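Local coordinates for lipid-transfer protein (Thermomonospora curvata, PDB 6OK1) that is a thiolase-fold lipid-transfer protein whose exact role is not established, and which assembles with chains of another protein, at residues 148-160 against 204-216. Numbering follows the deposited sequence.
Sequences PAQWVAMFARRYM and WIVEPLHLLDCCQ
V206 turns CG2 opposite its own backbone N and holds CG1 between N and the carbonyl carbon (chi1 46°). Both methyls thereby reach helix 148-163 of this thiolase fold. CG1 lies over the helix backbone, with V206 CG1 3.6 Å from A149 O. V206 CG2 packs on A153 CB at 3.7 Å and also meets Q150 CG, whose side chain crosses that of V206 at about a right angle. The loop holds a classic beta bulge: I205 N and, weakly, V206 N both bond to L209 O. A cis peptide bond then precedes P208. A149, A153 and A156 turn CB toward the loop, and the CA atoms of A153 and P208 lie 6.1 Å apart. P208 CG rests on A156 CB at 3.7 Å, and L209 CD1 sits 3.8 Å from A153 CB. At the amide end of Q150, a water accepts from NE2 and donates to I205 O, while OE1 is held by the backbone N of N146 and T147. V206 and E207 also pair in an antiparallel ladder with a strand of another protein's chain, on which Q150, A153 and V206 pack too. M160 has an extended chi2 (168°), which carries its SD to 3.4 Å from P208 CB.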
# COMPACT_ATOMS: atom_id res chain seq x y z
N PRO A 148 0.10 -12.15 -17.38
CA PRO A 148 1.26 -12.62 -16.61
C PRO A 148 1.93 -13.81 -17.22
O PRO A 148 3.16 -13.89 -17.18
CB PRO A 148 0.67 -12.94 -15.23
CG PRO A 148 -0.53 -12.02 -15.11
CD PRO A 148 -1.09 -11.93 -16.51
N ALA A 149 1.18 -14.74 -17.80
CA ALA A 149 1.81 -15.87 -18.46
C ALA A 149 2.74 -15.41 -19.57
O ALA A 149 3.85 -15.94 -19.73
CB ALA A 149 0.77 -16.81 -19.03
N GLN A 150 2.30 -14.43 -20.36
CA GLN A 150 3.15 -13.94 -21.44
C GLN A 150 4.35 -13.20 -20.89
O GLN A 150 5.46 -13.32 -21.43
CB GLN A 150 2.34 -13.02 -22.34
CG GLN A 150 1.20 -13.75 -23.09
CD GLN A 150 0.14 -12.81 -23.63
OE1 GLN A 150 0.12 -11.61 -23.31
NE2 GLN A 150 -0.76 -13.36 -24.45
N TRP A 151 4.16 -12.43 -19.82
CA TRP A 151 5.29 -11.72 -19.24
C TRP A 151 6.36 -12.70 -18.77
O TRP A 151 7.55 -12.44 -18.95
CB TRP A 151 4.82 -10.80 -18.09
CG TRP A 151 3.88 -9.77 -18.53
CD1 TRP A 151 3.81 -9.22 -19.76
CD2 TRP A 151 2.79 -9.21 -17.77
NE1 TRP A 151 2.74 -8.34 -19.82
CE2 TRP A 151 2.11 -8.31 -18.61
CE3 TRP A 151 2.33 -9.38 -16.45
CZ2 TRP A 151 1.00 -7.59 -18.20
CZ3 TRP A 151 1.24 -8.66 -16.03
CH2 TRP A 151 0.57 -7.78 -16.91
N VAL A 152 5.94 -13.83 -18.18
CA VAL A 152 6.87 -14.85 -17.71
C VAL A 152 7.49 -15.57 -18.89
O VAL A 152 8.68 -15.92 -18.88
CB VAL A 152 6.15 -15.83 -16.75
CG1 VAL A 152 7.04 -17.05 -16.44
CG2 VAL A 152 5.76 -15.12 -15.43
N ALA A 153 6.69 -15.82 -19.92
CA ALA A 153 7.17 -16.57 -21.08
C ALA A 153 8.34 -15.88 -21.74
O ALA A 153 9.25 -16.55 -22.25
CB ALA A 153 6.04 -16.77 -22.06
N MET A 154 8.37 -14.54 -21.71
CA MET A 154 9.48 -13.82 -22.32
C MET A 154 10.80 -14.14 -21.64
O MET A 154 11.84 -14.30 -22.32
CB MET A 154 9.19 -12.31 -22.28
CG MET A 154 10.11 -11.50 -23.18
SD MET A 154 9.80 -11.73 -24.93
CE MET A 154 8.35 -10.68 -25.12
N PHE A 155 10.79 -14.28 -20.31
CA PHE A 155 11.98 -14.73 -19.59
C PHE A 155 12.30 -16.19 -19.88
O PHE A 155 13.46 -16.56 -20.10
CB PHE A 155 11.79 -14.57 -18.08
CG PHE A 155 11.64 -13.16 -17.61
CD1 PHE A 155 12.69 -12.24 -17.79
CD2 PHE A 155 10.51 -12.75 -16.94
CE1 PHE A 155 12.56 -10.94 -17.34
CE2 PHE A 155 10.39 -11.44 -16.45
CZ PHE A 155 11.43 -10.55 -16.66
N ALA A 156 11.28 -17.04 -19.81
CA ALA A 156 11.51 -18.48 -19.95
C ALA A 156 12.16 -18.81 -21.29
O ALA A 156 13.08 -19.65 -21.36
CB ALA A 156 10.18 -19.21 -19.79
N ARG A 157 11.72 -18.16 -22.37
CA ARG A 157 12.28 -18.46 -23.68
C ARG A 157 13.76 -18.14 -23.72
O ARG A 157 14.54 -18.87 -24.35
CB ARG A 157 11.56 -17.67 -24.78
CG ARG A 157 12.07 -17.95 -26.20
CD ARG A 157 11.77 -19.41 -26.64
NE ARG A 157 12.36 -19.76 -27.94
CZ ARG A 157 13.63 -20.13 -28.14
NH1 ARG A 157 14.50 -20.19 -27.14
NH2 ARG A 157 14.04 -20.42 -29.38
N ARG A 158 14.17 -17.04 -23.09
CA ARG A 158 15.58 -16.69 -23.07
C ARG A 158 16.38 -17.63 -22.18
O ARG A 158 17.54 -17.96 -22.48
CB ARG A 158 15.74 -15.23 -22.61
CG ARG A 158 17.21 -14.74 -22.68
CD ARG A 158 17.65 -14.45 -24.10
NE ARG A 158 19.11 -14.26 -24.14
CZ ARG A 158 19.79 -13.82 -25.19
NH1 ARG A 158 19.15 -13.48 -26.31
NH2 ARG A 158 21.11 -13.71 -25.13
N TYR A 159 15.79 -18.08 -21.07
CA TYR A 159 16.47 -19.05 -20.21
C TYR A 159 16.71 -20.36 -20.95
O TYR A 159 17.79 -20.98 -20.83
CB TYR A 159 15.63 -19.26 -18.95
CG TYR A 159 16.25 -20.21 -17.94
CD1 TYR A 159 16.07 -21.57 -18.05
CD2 TYR A 159 16.99 -19.74 -16.87
CE1 TYR A 159 16.64 -22.45 -17.16
CE2 TYR A 159 17.57 -20.61 -15.96
CZ TYR A 159 17.39 -21.97 -16.11
OH TYR A 159 17.93 -22.89 -15.22
N MET A 160 15.74 -20.79 -21.75
CA MET A 160 15.92 -21.98 -22.60
C MET A 160 17.06 -21.78 -23.58
O MET A 160 17.88 -22.68 -23.80
CB MET A 160 14.65 -22.27 -23.38
CG MET A 160 13.48 -22.71 -22.54
SD MET A 160 11.92 -22.71 -23.45
CE MET A 160 12.16 -24.04 -24.63
N TRP A 204 -0.85 -25.31 -25.57
CA TRP A 204 -0.05 -24.10 -25.40
C TRP A 204 -0.94 -22.97 -24.93
O TRP A 204 -2.04 -22.77 -25.44
CB TRP A 204 0.64 -23.70 -26.70
CG TRP A 204 1.73 -24.59 -27.16
CD1 TRP A 204 1.76 -25.31 -28.32
CD2 TRP A 204 2.98 -24.83 -26.50
NE1 TRP A 204 2.95 -26.01 -28.41
CE2 TRP A 204 3.71 -25.73 -27.30
CE3 TRP A 204 3.53 -24.39 -25.30
CZ2 TRP A 204 4.98 -26.17 -26.95
CZ3 TRP A 204 4.78 -24.83 -24.95
CH2 TRP A 204 5.50 -25.71 -25.78
N ILE A 205 -0.43 -22.20 -23.97
CA ILE A 205 -1.02 -20.92 -23.60
C ILE A 205 -0.20 -19.86 -24.34
O ILE A 205 -0.69 -19.19 -25.27
CB ILE A 205 -1.02 -20.73 -22.08
CG1 ILE A 205 -1.90 -21.80 -21.41
CG2 ILE A 205 -1.49 -19.34 -21.68
CD1 ILE A 205 -3.35 -21.78 -21.89
N VAL A 206 1.07 -19.73 -23.96
CA VAL A 206 2.01 -18.84 -24.63
C VAL A 206 3.36 -19.54 -24.60
O VAL A 206 3.90 -19.81 -23.51
CB VAL A 206 2.08 -17.45 -23.97
CG1 VAL A 206 2.16 -17.54 -22.44
CG2 VAL A 206 3.25 -16.64 -24.53
N GLU A 207 3.89 -19.88 -25.77
CA GLU A 207 5.13 -20.63 -25.79
C GLU A 207 6.19 -19.84 -25.02
O GLU A 207 6.31 -18.63 -25.23
CB GLU A 207 5.62 -20.88 -27.22
CG GLU A 207 4.65 -21.71 -28.06
CD GLU A 207 5.20 -22.03 -29.45
OE1 GLU A 207 6.38 -22.42 -29.55
OE2 GLU A 207 4.47 -21.86 -30.44
N PRO A 208 6.98 -20.50 -24.16
CA PRO A 208 7.10 -21.96 -23.97
C PRO A 208 6.27 -22.55 -22.83
O PRO A 208 6.68 -23.57 -22.26
CB PRO A 208 8.58 -22.12 -23.68
CG PRO A 208 8.90 -20.89 -22.85
CD PRO A 208 8.11 -19.79 -23.51
N LEU A 209 5.16 -21.92 -22.48
CA LEU A 209 4.33 -22.36 -21.35
C LEU A 209 3.10 -23.12 -21.84
O LEU A 209 2.29 -22.58 -22.60
CB LEU A 209 3.89 -21.17 -20.49
CG LEU A 209 4.92 -20.60 -19.52
CD1 LEU A 209 6.16 -20.11 -20.21
CD2 LEU A 209 4.29 -19.48 -18.71
N HIS A 210 2.94 -24.34 -21.34
CA HIS A 210 1.74 -25.14 -21.49
C HIS A 210 0.69 -24.70 -20.47
O HIS A 210 0.99 -24.05 -19.47
CB HIS A 210 2.05 -26.62 -21.26
CG HIS A 210 2.94 -27.25 -22.29
ND1 HIS A 210 2.43 -27.98 -23.34
CD2 HIS A 210 4.28 -27.31 -22.40
CE1 HIS A 210 3.44 -28.44 -24.08
NE2 HIS A 210 4.57 -28.03 -23.54
N LEU A 211 -0.54 -25.17 -20.67
CA LEU A 211 -1.58 -24.96 -19.66
C LEU A 211 -1.12 -25.43 -18.28
O LEU A 211 -1.33 -24.74 -17.28
CB LEU A 211 -2.83 -25.70 -20.10
CG LEU A 211 -3.99 -25.65 -19.13
CD1 LEU A 211 -4.39 -24.23 -18.83
CD2 LEU A 211 -5.14 -26.40 -19.75
N LEU A 212 -0.46 -26.59 -18.20
CA LEU A 212 -0.08 -27.11 -16.90
C LEU A 212 1.18 -26.45 -16.32
O LEU A 212 1.59 -26.83 -15.22
CB LEU A 212 0.07 -28.64 -16.97
CG LEU A 212 -1.27 -29.36 -16.94
CD1 LEU A 212 -1.09 -30.82 -17.28
CD2 LEU A 212 -1.94 -29.22 -15.58
N ASP A 213 1.77 -25.43 -16.99
CA ASP A 213 2.78 -24.57 -16.37
C ASP A 213 2.17 -23.41 -15.59
O ASP A 213 2.92 -22.67 -14.94
CB ASP A 213 3.71 -23.99 -17.44
CG ASP A 213 4.60 -25.03 -18.04
OD1 ASP A 213 5.22 -25.74 -17.24
OD2 ASP A 213 4.63 -25.14 -19.28
N CYS A 214 0.85 -23.25 -15.66
CA CYS A 214 0.16 -22.07 -15.16
C CYS A 214 -0.79 -22.45 -14.05
O CYS A 214 -1.57 -23.39 -14.21
CB CYS A 214 -0.65 -21.39 -16.27
SG CYS A 214 0.30 -20.99 -17.73
N CYS A 215 -0.78 -21.69 -12.96
CA CYS A 215 -1.73 -21.99 -11.89
C CYS A 215 -3.10 -21.36 -12.21
O CYS A 215 -3.23 -20.45 -13.03
CB CYS A 215 -1.20 -21.50 -10.52
SG CYS A 215 -1.32 -19.74 -10.26
N GLN A 216 -4.14 -21.90 -11.59
CA GLN A 216 -5.47 -21.33 -11.73
C GLN A 216 -5.72 -20.33 -10.61
O GLN A 216 -5.03 -20.32 -9.58
CB GLN A 216 -6.54 -22.42 -11.66
CG GLN A 216 -6.48 -23.52 -12.74
CD GLN A 216 -7.71 -24.44 -12.69
OE1 GLN A 216 -8.65 -24.19 -11.94
NE2 GLN A 216 -7.69 -25.51 -13.48
O HOH W 1 -1.44 -16.37 -24.51